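Side-chain contacts in SM80.1 Vicilin (Solanum melongena, PDB 5VF5), which probably serves as a seed storage protein of the 7S vicilin type, built from two cupin domains, and binds a copper ion: residues R151-S155 with D156-S160; N374-G377 with R378-E381; V380-I383 with F384-D388. All coordinates share one frame; numbering follows the deposited sequence. Where two conformers were deposited one is given.

Interaction 1: residues R151-S155 with D156-S160; sequences RAFSS and DILES
Ser154 and Leu158 meet at the start of helix 155-162, in a local contact round the first helical turn. The helix belongs to the helical arm that follows the first cupin barrel of this vicilin, reached by the chain after strand 120-128. Ser154 holds the N-cap position, yet its hydroxyl makes no capping bond; its contribution is the carbonyl oxygen. Leu158 N donates to Ser154 O at 3.0 Å, with an N-H...O angle of 167°, and the next turn bond runs from Glu159 N to Ser155 O at 2.9 Å.

Leu158 folds back over this entry. Its CG lies 3.6 Å from Ser154 O, and the two methyls divide: CD1 comes to 3.7 Å from Phe153 O, while CD2 packs at 3.9 Å against Phe153 CB. Phe153 thus touches the helix with the root of its side chain, and its ring leads away from the turn. Leu158 also rests on Ile169 of helix 166-172, joining helix 155-162 to that helix. The carboxylate of Glu159 reaches the same helix through a salt bridge to Arg166, and Ser155 packs on Arg166 and Glu170.

Asp156 turns its carboxylate back along the first turn: with chi1 at 64°, CG sits between its own backbone N and carbonyl carbon. This places OD1 2.9 Å from Ile157 N, in a weak bond bent to 121°, and OD1 also lies 3.2 Å from Ser154 CB.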
loop_
_atom_site.group_PDB
_atom_site.type_symbol
_atom_site.label_atom_id
_atom_site.label_comp_id
_atom_site.label_asym_id
_atom_site.label_seq_id
_atom_site.Cartn_x
_atom_site.Cartn_y
_atom_site.Cartn_z
ATOM N N ARG A 151 1.919 -27.958 15.159
ATOM C CA ARG A 151 2.275 -28.297 16.542
ATOM C C ARG A 151 1.145 -28.080 17.543
ATOM O O ARG A 151 1.219 -28.550 18.702
ATOM C CB ARG A 151 3.506 -27.522 16.948
ATOM C CG ARG A 151 4.728 -27.984 16.178
ATOM C CD ARG A 151 5.862 -27.001 16.354
ATOM N NE ARG A 151 6.249 -26.757 17.744
ATOM C CZ ARG A 151 7.345 -27.263 18.283
ATOM N NH1 ARG A 151 8.111 -28.042 17.541
ATOM N NH2 ARG A 151 7.655 -27.010 19.559
ATOM N N ALA A 152 0.076 -27.431 17.103
ATOM C CA ALA A 152 -1.117 -27.285 17.932
ATOM C C ALA A 152 -1.970 -28.542 18.025
ATOM O O ALA A 152 -2.894 -28.627 18.831
ATOM C CB ALA A 152 -1.957 -26.126 17.389
ATOM N N PHE A 153 -1.697 -29.508 17.153
ATOM C CA PHE A 153 -2.419 -30.777 17.183
ATOM C C PHE A 153 -1.728 -31.823 18.019
ATOM O O PHE A 153 -0.490 -31.941 18.023
ATOM C CB PHE A 153 -2.664 -31.299 15.757
ATOM C CG PHE A 153 -3.496 -30.338 14.918
ATOM C CD1 PHE A 153 -4.815 -30.128 15.213
ATOM C CD2 PHE A 153 -2.950 -29.668 13.842
ATOM C CE1 PHE A 153 -5.601 -29.261 14.474
ATOM C CE2 PHE A 153 -3.714 -28.795 13.110
ATOM C CZ PHE A 153 -5.040 -28.602 13.407
ATOM N N SER A 154 -2.552 -32.624 18.675
ATOM C CA SER A 154 -2.039 -33.743 19.493
ATOM C C SER A 154 -1.293 -34.749 18.641
ATOM O O SER A 154 -1.606 -34.951 17.439
ATOM C CB SER A 154 -3.180 -34.451 20.210
ATOM O OG SER A 154 -3.727 -33.599 21.209
ATOM N N SER A 155 -0.320 -35.407 19.245
ATOM C CA SER A 155 0.478 -36.372 18.510
ATOM C C SER A 155 -0.350 -37.520 17.942
ATOM O O SER A 155 -0.061 -37.966 16.832
ATOM C CB SER A 155 1.655 -36.872 19.329
ATOM O OG SER A 155 1.221 -37.451 20.516
ATOM N N ASP A 156 -1.384 -37.977 18.647
ATOM C CA ASP A 156 -2.203 -39.046 18.084
ATOM C C ASP A 156 -2.994 -38.610 16.849
ATOM O O ASP A 156 -3.156 -39.387 15.911
ATOM C CB ASP A 156 -3.099 -39.705 19.116
ATOM C CG ASP A 156 -4.130 -38.789 19.694
ATOM O OD1 ASP A 156 -3.921 -37.564 19.730
ATOM O OD2 ASP A 156 -5.148 -39.346 20.181
ATOM N N ILE A 157 -3.472 -37.372 16.872
ATOM C CA ILE A 157 -4.175 -36.811 15.742
ATOM C C ILE A 157 -3.207 -36.655 14.546
ATOM O O ILE A 157 -3.563 -37.014 13.435
ATOM C CB ILE A 157 -4.849 -35.480 16.146
ATOM C CG1 ILE A 157 -6.091 -35.820 17.000
ATOM C CG2 ILE A 157 -5.191 -34.675 14.900
ATOM C CD1 ILE A 157 -6.729 -34.607 17.646
ATOM N N LEU A 158 -2.003 -36.153 14.764
ATOM C CA LEU A 158 -1.028 -36.049 13.671
ATOM C C LEU A 158 -0.669 -37.419 13.126
ATOM O O LEU A 158 -0.555 -37.602 11.900
ATOM C CB LEU A 158 0.273 -35.335 14.113
ATOM C CG LEU A 158 0.117 -33.836 14.434
ATOM C CD1 LEU A 158 1.393 -33.289 15.075
ATOM C CD2 LEU A 158 -0.233 -33.032 13.200
ATOM N N GLU A 159 -0.473 -38.395 13.999
ATOM C CA GLU A 159 -0.203 -39.782 13.545
ATOM C C GLU A 159 -1.296 -40.351 12.644
ATOM O O GLU A 159 -1.024 -40.880 11.563
ATOM C CB GLU A 159 0.013 -40.667 14.798
ATOM C CG GLU A 159 0.149 -42.147 14.548
ATOM C CD GLU A 159 0.472 -42.850 15.833
ATOM O OE1 GLU A 159 -0.489 -43.245 16.509
ATOM O OE2 GLU A 159 1.664 -42.945 16.210
ATOM N N SER A 160 -2.537 -40.201 13.076
ATOM C CA SER A 160 -3.689 -40.665 12.310
ATOM C C SER A 160 -3.873 -39.873 11.042
ATOM O O SER A 160 -4.142 -40.436 9.976
ATOM C CB SER A 160 -4.953 -40.623 13.167
ATOM O OG SER A 160 -4.923 -41.633 14.165
#

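Interaction 2: residues N374-G377 with R378-E381; sequences NMPG and REVE
The contact between Met375, Pro376 and the first turn of helix 377-385 forms the connection of a helical hairpin, where the chain leaves helix 366-373 and starts the next helix. Pro376 is the N-cap residue, and its carbonyl oxygen takes two backbone N-H groups: Val380 N at 3.1 Å in a nearly straight bond, and Glu379 N at 2.9 Å in a weak one bent to 127°. Gly377 O continues the pattern by accepting from Glu381 N, while Gly377 N is held by Glu370 of the preceding helix.

In the conformer described here, Met375 lies over this turn. Its CG packs 3.6 Å from Val380 CG2, and a bend at chi3 (-76°) carries CE across the side chain of Glu379, 3.6 Å from Glu379 CG, the two chains crossing at about a right angle. Glu379 is extended and runs alongside the proline ring, its OE1 3.7 Å from Pro376 CD. Val380 also touches Lys369 and Phe373, and the carboxylate of Glu381 forms salt bridges with Lys369 and Arg366. Polar and apolar ties to helix 366-373 thus close a compact helical hairpin, as in the helical arms of vicilin-type bicupins.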
loop_
_atom_site.group_PDB
_atom_site.type_symbol
_atom_site.label_atom_id
_atom_site.label_comp_id
_atom_site.label_asym_id
_atom_site.label_seq_id
_atom_site.Cartn_x
_atom_site.Cartn_y
_atom_site.Cartn_z
ATOM N N ASN A 374 -16.949 37.660 -3.232
ATOM C CA ASN A 374 -17.281 39.076 -3.049
ATOM C C ASN A 374 -16.270 39.946 -3.797
ATOM O O ASN A 374 -15.732 40.902 -3.249
ATOM C CB ASN A 374 -17.326 39.457 -1.563
ATOM C CG ASN A 374 -17.891 40.843 -1.339
ATOM O OD1 ASN A 374 -18.643 41.366 -2.157
ATOM N ND2 ASN A 374 -17.501 41.458 -0.221
ATOM N N MET A 375 -16.041 39.583 -5.065
ATOM C CA MET A 375 -15.224 40.393 -5.941
ATOM C C MET A 375 -15.665 40.175 -7.364
ATOM O O MET A 375 -16.330 39.190 -7.655
ATOM C CB MET A 375 -13.719 40.162 -5.762
ATOM C CG MET A 375 -13.285 38.764 -5.487
ATOM S SD MET A 375 -11.507 38.750 -5.184
ATOM C CE MET A 375 -10.878 38.929 -6.852
ATOM N N PRO A 376 -15.324 41.115 -8.260
ATOM C CA PRO A 376 -15.862 41.007 -9.603
ATOM C C PRO A 376 -15.516 39.662 -10.250
ATOM O O PRO A 376 -14.386 39.218 -10.197
ATOM C CB PRO A 376 -15.215 42.201 -10.323
ATOM C CG PRO A 376 -14.963 43.201 -9.221
ATOM C CD PRO A 376 -14.570 42.367 -8.051
ATOM N N GLY A 377 -16.502 39.026 -10.866
ATOM C CA GLY A 377 -16.341 37.709 -11.448
ATOM C C GLY A 377 -15.205 37.607 -12.429
ATOM O O GLY A 377 -14.467 36.601 -12.408
ATOM N N ARG A 378 -15.034 38.636 -13.278
ATOM C CA ARG A 378 -13.945 38.614 -14.245
ATOM C C ARG A 378 -12.586 38.643 -13.561
ATOM O O ARG A 378 -11.617 38.067 -14.088
ATOM C CB ARG A 378 -14.059 39.753 -15.284
ATOM C CG ARG A 378 -15.224 39.549 -16.251
ATOM C CD ARG A 378 -15.164 40.574 -17.375
ATOM N NE ARG A 378 -16.321 40.525 -18.245
ATOM C CZ ARG A 378 -16.542 39.596 -19.174
ATOM N NH1 ARG A 378 -15.705 38.585 -19.374
ATOM N NH2 ARG A 378 -17.630 39.684 -19.919
ATOM N N GLU A 379 -12.507 39.279 -12.390
ATOM C CA GLU A 379 -11.261 39.328 -11.657
ATOM C C GLU A 379 -10.941 37.985 -11.000
ATOM O O GLU A 379 -9.797 37.529 -11.039
ATOM C CB GLU A 379 -11.313 40.428 -10.601
ATOM C CG GLU A 379 -9.971 40.617 -9.917
ATOM C CD GLU A 379 -9.897 41.805 -9.005
ATOM O OE1 GLU A 379 -10.945 42.492 -8.778
ATOM O OE2 GLU A 379 -8.752 42.027 -8.527
ATOM N N VAL A 380 -11.959 37.325 -10.456
ATOM C CA VAL A 380 -11.774 35.992 -9.935
ATOM C C VAL A 380 -11.283 35.076 -11.038
ATOM O O VAL A 380 -10.334 34.308 -10.852
ATOM C CB VAL A 380 -13.072 35.440 -9.320
ATOM C CG1 VAL A 380 -12.834 34.025 -8.796
ATOM C CG2 VAL A 380 -13.505 36.274 -8.145
ATOM N N GLU A 381 -11.933 35.163 -12.208
ATOM C CA GLU A 381 -11.550 34.317 -13.336
ATOM C C GLU A 381 -10.135 34.590 -13.801
ATOM O O GLU A 381 -9.378 33.663 -14.090
ATOM C CB GLU A 381 -12.578 34.396 -14.473
ATOM C CG GLU A 381 -13.872 33.723 -14.049
ATOM C CD GLU A 381 -14.824 33.324 -15.173
ATOM O OE1 GLU A 381 -14.833 34.037 -16.205
ATOM O OE2 GLU A 381 -15.608 32.304 -14.981
#

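Interaction 3: residues V380-I383 with F384-D388; sequences VEEI and FQKQD
Phe384 N bonds to Val380 O at 2.9 Å, with the donor in the carbonyl plane. Gln385 N has two acceptors: Glu381 O at 3.0 Å is the shorter branch, and Glu382 O at 3.3 Å is met from above its carbonyl plane. Lys386 N bonds to Ile383 O at 3.2 Å, again from above the carbonyl plane, a spacing of three residues. One turn apart, Glu382 and Lys386 carry opposite charges, but Glu382 OE2 and Lys386 NZ stand 4.2 Å apart, beyond a salt bridge. A water joins them, accepting from Lys386 NZ at 3.0 Å and giving a weak bond to the carboxylate.

The amide of Gln385 folds back over the helix, its CD 3.3 Å from Glu381 O. On the apolar side, in the conformer of Phe384 described, Val380 CG1 sits over one face of the ring in a CH-pi contact, 4.0 Å from the centroid and 17° off the normal. Ile383 CG2 approaches Phe384 CD1 more loosely. The Phe384 ring also meets that of Trp361, planes at about 60°, while Val380 touches Lys369 and Phe373 of helix 366-373, and beyond Asp388 the chain continues to strand 392-394.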
loop_
_atom_site.group_PDB
_atom_site.type_symbol
_atom_site.label_atom_id
_atom_site.label_comp_id
_atom_site.label_asym_id
_atom_site.label_seq_id
_atom_site.Cartn_x
_atom_site.Cartn_y
_atom_site.Cartn_z
ATOM N N VAL A 380 -11.959 37.325 -10.456
ATOM C CA VAL A 380 -11.774 35.992 -9.935
ATOM C C VAL A 380 -11.283 35.076 -11.038
ATOM O O VAL A 380 -10.334 34.308 -10.852
ATOM C CB VAL A 380 -13.072 35.440 -9.320
ATOM C CG1 VAL A 380 -12.834 34.025 -8.796
ATOM C CG2 VAL A 380 -13.505 36.274 -8.145
ATOM N N GLU A 381 -11.933 35.163 -12.208
ATOM C CA GLU A 381 -11.550 34.317 -13.336
ATOM C C GLU A 381 -10.135 34.590 -13.801
ATOM O O GLU A 381 -9.378 33.663 -14.090
ATOM C CB GLU A 381 -12.578 34.396 -14.473
ATOM C CG GLU A 381 -13.872 33.723 -14.049
ATOM C CD GLU A 381 -14.824 33.324 -15.173
ATOM O OE1 GLU A 381 -14.833 34.037 -16.205
ATOM O OE2 GLU A 381 -15.608 32.304 -14.981
ATOM N N GLU A 382 -9.752 35.851 -13.848
ATOM C CA GLU A 382 -8.379 36.189 -14.212
ATOM C C GLU A 382 -7.390 35.492 -13.262
ATOM O O GLU A 382 -6.416 34.863 -13.727
ATOM C CB GLU A 382 -8.173 37.705 -14.221
ATOM C CG GLU A 382 -6.753 38.135 -14.583
ATOM C CD GLU A 382 -6.549 39.648 -14.619
ATOM O OE1 GLU A 382 -7.482 40.386 -14.990
ATOM O OE2 GLU A 382 -5.427 40.101 -14.292
ATOM N N ILE A 383 -7.652 35.543 -11.957
ATOM C CA ILE A 383 -6.739 34.966 -10.995
ATOM C C ILE A 383 -6.682 33.460 -11.158
ATOM O O ILE A 383 -5.616 32.872 -11.194
ATOM C CB ILE A 383 -7.116 35.376 -9.555
ATOM C CG1 ILE A 383 -6.854 36.870 -9.364
ATOM C CG2 ILE A 383 -6.370 34.532 -8.527
ATOM C CD1 ILE A 383 -7.517 37.437 -8.131
ATOM N N PHE A 384 -7.844 32.842 -11.348
ATOM C CA PHE A 384 -7.917 31.386 -11.502
ATOM C C PHE A 384 -7.343 30.802 -12.821
ATOM O O PHE A 384 -7.041 29.606 -12.954
ATOM C CB PHE A 384 -9.362 30.930 -11.312
ATOM C CG PHE A 384 -9.829 30.958 -9.891
ATOM C CD1 PHE A 384 -9.052 31.501 -8.876
ATOM C CD2 PHE A 384 -11.078 30.468 -9.567
ATOM C CE1 PHE A 384 -9.496 31.519 -7.571
ATOM C CE2 PHE A 384 -11.523 30.490 -8.259
ATOM C CZ PHE A 384 -10.729 31.010 -7.254
ATOM N N GLN A 385 -7.164 31.679 -13.801
ATOM C CA GLN A 385 -6.575 31.313 -15.086
ATOM C C GLN A 385 -5.080 31.612 -15.184
ATOM O O GLN A 385 -4.437 31.255 -16.159
ATOM C CB GLN A 385 -7.348 31.986 -16.225
ATOM C CG GLN A 385 -8.581 31.176 -16.621
ATOM C CD GLN A 385 -9.763 32.036 -16.982
ATOM O OE1 GLN A 385 -9.604 33.124 -17.544
ATOM N NE2 GLN A 385 -10.966 31.555 -16.655
ATOM N N LYS A 386 -4.500 32.210 -14.152
ATOM C CA LYS A 386 -3.070 32.506 -14.178
ATOM C C LYS A 386 -2.216 31.257 -14.265
ATOM O O LYS A 386 -1.126 31.302 -14.872
ATOM C CB LYS A 386 -2.627 33.399 -13.009
ATOM C CG LYS A 386 -3.062 34.835 -13.200
ATOM C CD LYS A 386 -2.599 35.743 -12.078
ATOM C CE LYS A 386 -2.970 37.193 -12.345
ATOM N NZ LYS A 386 -1.991 37.864 -13.244
ATOM N N GLN A 387 -2.670 30.171 -13.629
ATOM C CA GLN A 387 -1.958 28.905 -13.677
ATOM C C GLN A 387 -2.365 28.172 -14.949
ATOM O O GLN A 387 -3.432 27.566 -15.047
ATOM C CB GLN A 387 -2.258 28.066 -12.440
ATOM C CG GLN A 387 -1.556 26.712 -12.425
ATOM C CD GLN A 387 -0.058 26.833 -12.557
ATOM O OE1 GLN A 387 0.464 26.781 -13.651
ATOM N NE2 GLN A 387 0.637 27.030 -11.436
ATOM N N ASP A 388 -1.471 28.221 -15.927
ATOM C CA ASP A 388 -1.631 27.641 -17.257
ATOM C C ASP A 388 -1.457 26.127 -17.270
ATOM O O ASP A 388 -1.828 25.469 -18.229
ATOM C CB ASP A 388 -0.593 28.290 -18.223
ATOM C CG ASP A 388 0.833 28.263 -17.659
ATOM O OD1 ASP A 388 1.093 28.886 -16.589
ATOM O OD2 ASP A 388 1.696 27.615 -18.273
HETATM O O HOH W 1 -3.628 37.504 -15.789
#

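Interactions 2 and 3 follow one another along helix 377-385, the first at its start and the second toward its far end: they share Val380 and Glu381, their centres are about 10 Å apart, and in the conformer described Met375 CE of the first touches Ile383 CD1 of the second at 3.9 Å. Val380 is common to both, one methyl packing in each. Near the Glu381 side chain, at about 5 Å, a malonate ion is bound, probably from the crystallisation liquor. Interaction 1 stands apart, on the opposite side of the chain's centre, its centre about 79 Å from that of interaction 2 and about 74 Å from that of interaction 3. The copper ion is held by Cys281, His283 and His325, outside these contacts.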